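Local atomic coordinates of xylose isomerase domain protein (Alicyclobacillus acidocaldarius subsp. acidocaldarius, PDB entry 3U0H), a protein that probably acts as an isomerase, being built on the TIM-barrel fold of xylose isomerase-like proteins. Residues Pro6-Thr11 and Asp23-Thr28; His38-Glu43 and Ala50-Met55. All blocks are in the same frame, centred on the assembly; numbering follows the deposited sequence.

Contact 1: residues Pro6-Thr11 and Asp23-Thr28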
loop_
_atom_site.group_PDB
_atom_site.type_symbol
_atom_site.label_atom_id
_atom_site.label_comp_id
_atom_site.label_asym_id
_atom_site.label_seq_id
_atom_site.Cartn_x
_atom_site.Cartn_y
_atom_site.Cartn_z
ATOM N N PRO A 6 -13.722 1.814 -34.209
ATOM C CA PRO A 6 -14.460 3.047 -34.132
ATOM C C PRO A 6 -15.510 2.895 -33.070
ATOM O O PRO A 6 -16.029 1.798 -32.880
ATOM C CB PRO A 6 -15.083 3.174 -35.510
ATOM C CG PRO A 6 -14.244 2.309 -36.381
ATOM C CD PRO A 6 -13.896 1.153 -35.509
ATOM N N CYS A 7 -15.793 3.984 -32.374
ATOM C CA CYS A 7 -16.721 3.999 -31.262
ATOM C C CYS A 7 -17.613 5.213 -31.453
ATOM O O CYS A 7 -17.148 6.303 -31.758
ATOM C CB CYS A 7 -15.974 4.100 -29.926
ATOM S SG CYS A 7 -17.119 4.268 -28.485
ATOM N N LEU A 8 -18.903 5.044 -31.275
ATOM C CA LEU A 8 -19.829 6.161 -31.458
ATOM C C LEU A 8 -19.863 7.016 -30.185
ATOM O O LEU A 8 -19.774 6.518 -29.060
ATOM C CB LEU A 8 -21.204 5.640 -31.809
ATOM C CG LEU A 8 -22.215 6.706 -32.242
ATOM C CD1 LEU A 8 -21.886 7.284 -33.621
ATOM C CD2 LEU A 8 -23.608 6.107 -32.207
ATOM N N HIS A 9 -19.929 8.315 -30.392
ATOM C CA HIS A 9 -20.026 9.266 -29.313
ATOM C C HIS A 9 -21.256 10.186 -29.443
ATOM O O HIS A 9 -21.571 10.645 -30.528
ATOM C CB HIS A 9 -18.797 10.119 -29.345
ATOM C CG HIS A 9 -18.605 10.880 -28.108
ATOM N ND1 HIS A 9 -19.093 12.107 -27.953
ATOM C CD2 HIS A 9 -17.972 10.545 -26.922
ATOM C CE1 HIS A 9 -18.786 12.547 -26.691
ATOM N NE2 HIS A 9 -18.102 11.597 -26.076
ATOM N N PRO A 10 -21.923 10.514 -28.331
ATOM C CA PRO A 10 -23.176 11.290 -28.335
ATOM C C PRO A 10 -23.176 12.618 -29.122
ATOM O O PRO A 10 -24.192 12.969 -29.775
ATOM C CB PRO A 10 -23.372 11.610 -26.857
ATOM C CG PRO A 10 -22.681 10.506 -26.138
ATOM C CD PRO A 10 -21.464 10.231 -26.952
ATOM N N THR A 11 -22.046 13.332 -29.076
ATOM C CA THR A 11 -21.876 14.578 -29.835
ATOM C C THR A 11 -21.938 14.399 -31.322
ATOM O O THR A 11 -22.134 15.354 -32.024
ATOM C CB THR A 11 -20.515 15.220 -29.593
ATOM O OG1 THR A 11 -19.494 14.314 -30.043
ATOM C CG2 THR A 11 -20.319 15.553 -28.100
ATOM N N ASP A 23 -30.045 2.486 -31.001
ATOM C CA ASP A 23 -30.557 2.026 -32.301
ATOM C C ASP A 23 -29.718 2.583 -33.442
ATOM O O ASP A 23 -29.377 1.878 -34.379
ATOM C CB ASP A 23 -32.025 2.471 -32.525
ATOM C CG ASP A 23 -33.055 1.611 -31.764
ATOM O OD1 ASP A 23 -32.732 0.527 -31.256
ATOM O OD2 ASP A 23 -34.243 2.001 -31.714
ATOM N N LEU A 24 -29.432 3.877 -33.365
ATOM C CA LEU A 24 -28.545 4.498 -34.316
ATOM C C LEU A 24 -27.136 3.793 -34.345
ATOM O O LEU A 24 -26.588 3.582 -35.426
ATOM C CB LEU A 24 -28.463 5.982 -33.972
ATOM C CG LEU A 24 -28.107 7.052 -34.995
ATOM C CD1 LEU A 24 -28.619 8.376 -34.440
ATOM C CD2 LEU A 24 -26.600 7.102 -35.223
ATOM N N ALA A 25 -26.560 3.438 -33.179
ATOM C CA ALA A 25 -25.251 2.767 -33.168
ATOM C C ALA A 25 -25.279 1.478 -33.956
ATOM O O ALA A 25 -24.419 1.262 -34.791
ATOM C CB ALA A 25 -24.755 2.493 -31.742
ATOM N N ARG A 26 -26.270 0.634 -33.689
ATOM C CA ARG A 26 -26.440 -0.653 -34.385
ATOM C C ARG A 26 -26.624 -0.400 -35.876
ATOM O O ARG A 26 -25.959 -1.021 -36.702
ATOM C CB ARG A 26 -27.703 -1.411 -33.878
ATOM C CG ARG A 26 -27.861 -2.883 -34.347
ATOM C CD ARG A 26 -29.291 -3.334 -34.769
ATOM N NE ARG A 26 -30.351 -3.372 -33.719
ATOM C CZ ARG A 26 -31.317 -2.444 -33.521
ATOM N NH1 ARG A 26 -31.405 -1.353 -34.287
ATOM N NH2 ARG A 26 -32.208 -2.592 -32.531
ATOM N N GLU A 27 -27.551 0.507 -36.197
ATOM C CA GLU A 27 -27.951 0.763 -37.576
ATOM C C GLU A 27 -26.778 1.264 -38.382
ATOM O O GLU A 27 -26.680 0.927 -39.546
ATOM C CB GLU A 27 -29.124 1.755 -37.677
ATOM C CG GLU A 27 -29.548 2.115 -39.098
ATOM C CD GLU A 27 -30.015 0.913 -39.924
ATOM O OE1 GLU A 27 -30.847 0.136 -39.401
ATOM O OE2 GLU A 27 -29.561 0.736 -41.091
ATOM N N THR A 28 -25.885 2.050 -37.778
ATOM C CA THR A 28 -24.758 2.586 -38.543
ATOM C C THR A 28 -23.515 1.664 -38.461
ATOM O O THR A 28 -22.428 2.070 -38.882
ATOM C CB THR A 28 -24.423 4.072 -38.196
ATOM O OG1 THR A 28 -24.285 4.231 -36.785
ATOM C CG2 THR A 28 -25.498 5.071 -38.734
#

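Contact 2: residues His38-Glu43 and Ala50-Met55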
loop_
_atom_site.group_PDB
_atom_site.type_symbol
_atom_site.label_atom_id
_atom_site.label_comp_id
_atom_site.label_asym_id
_atom_site.label_seq_id
_atom_site.Cartn_x
_atom_site.Cartn_y
_atom_site.Cartn_z
ATOM N N HIS A 38 -25.105 8.912 -16.581
ATOM C CA HIS A 38 -26.454 9.450 -16.289
ATOM C C HIS A 38 -27.463 8.885 -17.227
ATOM O O HIS A 38 -28.616 8.651 -16.814
ATOM C CB HIS A 38 -26.507 10.984 -16.356
ATOM C CG HIS A 38 -26.103 11.673 -15.075
ATOM N ND1 HIS A 38 -25.997 11.014 -13.865
ATOM C CD2 HIS A 38 -25.812 13.024 -14.811
ATOM C CE1 HIS A 38 -25.653 11.911 -12.895
ATOM N NE2 HIS A 38 -25.550 13.143 -13.477
ATOM N N TRP A 39 -27.086 8.598 -18.470
ATOM C CA TRP A 39 -28.086 8.033 -19.357
ATOM C C TRP A 39 -28.429 6.653 -18.911
ATOM O O TRP A 39 -29.601 6.282 -18.799
ATOM C CB TRP A 39 -27.588 7.929 -20.755
ATOM C CG TRP A 39 -27.268 9.187 -21.491
ATOM C CD1 TRP A 39 -26.627 10.384 -21.021
ATOM C CD2 TRP A 39 -27.506 9.393 -22.929
ATOM N NE1 TRP A 39 -26.460 11.281 -22.053
ATOM C CE2 TRP A 39 -26.982 10.733 -23.249
ATOM C CE3 TRP A 39 -28.075 8.634 -23.927
ATOM C CZ2 TRP A 39 -27.040 11.235 -24.535
ATOM C CZ3 TRP A 39 -28.152 9.160 -25.219
ATOM C CH2 TRP A 39 -27.641 10.422 -25.515
ATOM N N LEU A 40 -27.395 5.874 -18.624
ATOM C CA LEU A 40 -27.598 4.502 -18.205
ATOM C C LEU A 40 -28.307 4.419 -16.835
ATOM O O LEU A 40 -29.140 3.548 -16.615
ATOM C CB LEU A 40 -26.249 3.782 -18.156
ATOM C CG LEU A 40 -25.386 3.737 -19.422
ATOM C CD1 LEU A 40 -24.024 3.162 -19.099
ATOM C CD2 LEU A 40 -26.099 2.961 -20.525
ATOM N N GLU A 41 -27.933 5.306 -15.915
ATOM C CA GLU A 41 -28.546 5.420 -14.587
ATOM C C GLU A 41 -30.041 5.747 -14.624
ATOM O O GLU A 41 -30.808 5.200 -13.830
ATOM C CB GLU A 41 -27.865 6.530 -13.820
ATOM C CG GLU A 41 -28.180 6.526 -12.345
ATOM C CD GLU A 41 -27.372 7.568 -11.601
ATOM O OE1 GLU A 41 -27.454 8.791 -11.926
ATOM O OE2 GLU A 41 -26.652 7.159 -10.668
ATOM N N ALA A 42 -30.436 6.664 -15.522
ATOM C CA ALA A 42 -31.853 7.044 -15.748
ATOM C C ALA A 42 -32.654 5.821 -16.138
ATOM O O ALA A 42 -33.700 5.561 -15.574
ATOM C CB ALA A 42 -31.967 8.107 -16.842
ATOM N N GLU A 43 -32.120 5.026 -17.061
ATOM C CA GLU A 43 -32.734 3.725 -17.403
ATOM C C GLU A 43 -32.701 2.699 -16.251
ATOM O O GLU A 43 -33.729 2.100 -15.922
ATOM C CB GLU A 43 -32.064 3.107 -18.612
ATOM C CG GLU A 43 -32.866 1.976 -19.209
ATOM C CD GLU A 43 -34.033 2.454 -20.080
ATOM O OE1 GLU A 43 -33.991 3.590 -20.632
ATOM O OE2 GLU A 43 -34.985 1.665 -20.211
ATOM N N ALA A 50 -30.858 -5.127 -15.319
ATOM C CA ALA A 50 -30.907 -6.231 -16.277
ATOM C C ALA A 50 -31.490 -5.800 -17.659
ATOM O O ALA A 50 -31.000 -6.166 -18.735
ATOM C CB ALA A 50 -31.732 -7.378 -15.675
ATOM N N ALA A 51 -32.557 -5.019 -17.596
ATOM C CA ALA A 51 -33.133 -4.354 -18.769
ATOM C C ALA A 51 -32.080 -3.515 -19.524
ATOM O O ALA A 51 -32.069 -3.514 -20.738
ATOM C CB ALA A 51 -34.312 -3.485 -18.341
ATOM N N VAL A 52 -31.192 -2.832 -18.803
ATOM C CA VAL A 52 -30.142 -2.013 -19.446
ATOM C C VAL A 52 -29.141 -2.917 -20.169
ATOM O O VAL A 52 -28.684 -2.617 -21.262
ATOM C CB VAL A 52 -29.413 -1.083 -18.458
ATOM C CG1 VAL A 52 -28.250 -0.379 -19.157
ATOM C CG2 VAL A 52 -30.384 -0.061 -17.857
ATOM N N GLU A 53 -28.847 -4.057 -19.577
ATOM C CA GLU A 53 -27.902 -4.953 -20.199
ATOM C C GLU A 53 -28.511 -5.568 -21.432
ATOM O O GLU A 53 -27.861 -5.706 -22.447
ATOM C CB GLU A 53 -27.453 -5.993 -19.196
ATOM C CG GLU A 53 -27.081 -7.331 -19.776
ATOM C CD GLU A 53 -26.190 -8.098 -18.816
ATOM O OE1 GLU A 53 -26.203 -7.807 -17.587
ATOM O OE2 GLU A 53 -25.436 -8.936 -19.314
ATOM N N ALA A 54 -29.771 -5.920 -21.334
ATOM C CA ALA A 54 -30.544 -6.410 -22.474
ATOM C C ALA A 54 -30.554 -5.452 -23.689
ATOM O O ALA A 54 -30.476 -5.921 -24.818
ATOM C CB ALA A 54 -31.979 -6.751 -22.036
HETATM N N MSE A 55 -30.604 -4.133 -23.471
HETATM C CA MSE A 55 -30.560 -3.157 -24.598
HETATM C C MSE A 55 -29.259 -3.250 -25.409
HETATM O O MSE A 55 -29.271 -3.158 -26.644
HETATM C CB MSE A 55 -30.648 -1.712 -24.105
HETATM C CG MSE A 55 -31.860 -1.361 -23.285
HETATM SE SE MSE A 55 -31.751 0.511 -22.869
HETATM C CE MSE A 55 -32.959 1.025 -24.259
#

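Contact 1: residues Pro6-Thr11 and Asp23-Thr28
Leu8 reaches outward from the first barrel strand and lays one methyl, CD2, against helix 18-27, where it meets the smallest side chain of the contact. CD2 of Leu8 stands 3.8 Å from CB of Ala25 and equally close to its CA, so the methyl rests on the alanine's backbone as well as on its side chain. The CB of Leu8 already heads for the helix; the first torsion sets CG anti to the backbone N (chi1 -171°), and the second (71°) helps to put CD2 foremost. The CB of Ala25 does not aim straight at the strand but stands off at an angle, and the leucine methyl meets it from the flank, near CA. Leu24 adds a looser touch, its CD2 4.4 Å from CD2 of Leu8, one branch end meeting another. The small alanine is consistent with the close approach of the backbones, with CA of Leu8 6.6 Å from CA of Ala25.

Behind these methyls the helix ends. Thr28, the first residue to leave helical geometry, turns its hydroxyl back on the last turn, and OG1 donates to O of Leu24 over 2.8 Å. The same carbonyl oxygen accepts from N of Thr28, the two donors arriving from opposite faces of the carbonyl plane. Tyr21 of helix 18-27, Tyr30 of a loop and Ala265 of helix 261-280 also touch Leu8, while O of Thr28 takes a bond from Arg269. This is the strand-to-helix packing of the first beta-alpha-beta unit in a TIM barrel. The direct contact is apolar, and burial of methyl groups contributes to it; its small area, 107 Å², suggests that the surrounding residues share the work.

Contact 2: residues His38-Glu43 and Ala50-Met55
Two successive helices on the outside of the TIM barrel, 37-47 and 49-57, fold back on each other here and illustrate how a charged side chain can pack through its methylene groups. The short segments run at 125° with axes 9.9 Å apart at closest approach. Glu43 lies against Val52: its CG is 3.5 Å from CG2 of the valine, and its CB 3.7 Å from the same methyl, the side chains lying alongside one another and running opposite ways. The glutamate chain bends at chi2 (79°), which brings CD to 4.1 Å from SE of the selenomethionine Met55. The other methyl of Val52, CG1, meets CD2 of Leu40 at 4.2 Å. While CB and CG of Glu43 provide the contact with Val52, its carboxylate is engaged within its own helix, OE2 bonding to ND1 of His47. Helix 18-27 borders the pair, with Leu18 touching Glu43 and Val19 and Leu22 touching Met55. Leu96 lies against both Leu40 and Val52, while Glu53, on helix 49-57, forms a salt bridge to Arg244 of the second subunit, which brings this helix to the subunit interface.

From the N terminus, strand 5-8 opens the barrel and the chain returns along helix 18-27, where contact 1 closes the first loop and pairs that helix with its strand. The chain then passes through strand 32-33 into helix 37-47 and turns into helix 49-57, where contact 2 closes a second, shorter loop before strand 62-67. The two are in series, neither nesting nor crossing, with centres about 16 Å apart and nearest atoms about 4 Å apart but not touching. Contact 1 ties strand to helix, contact 2 helix to helix; helix 18-27 takes part in the first and touches the second through Leu18, Val19 and Leu22.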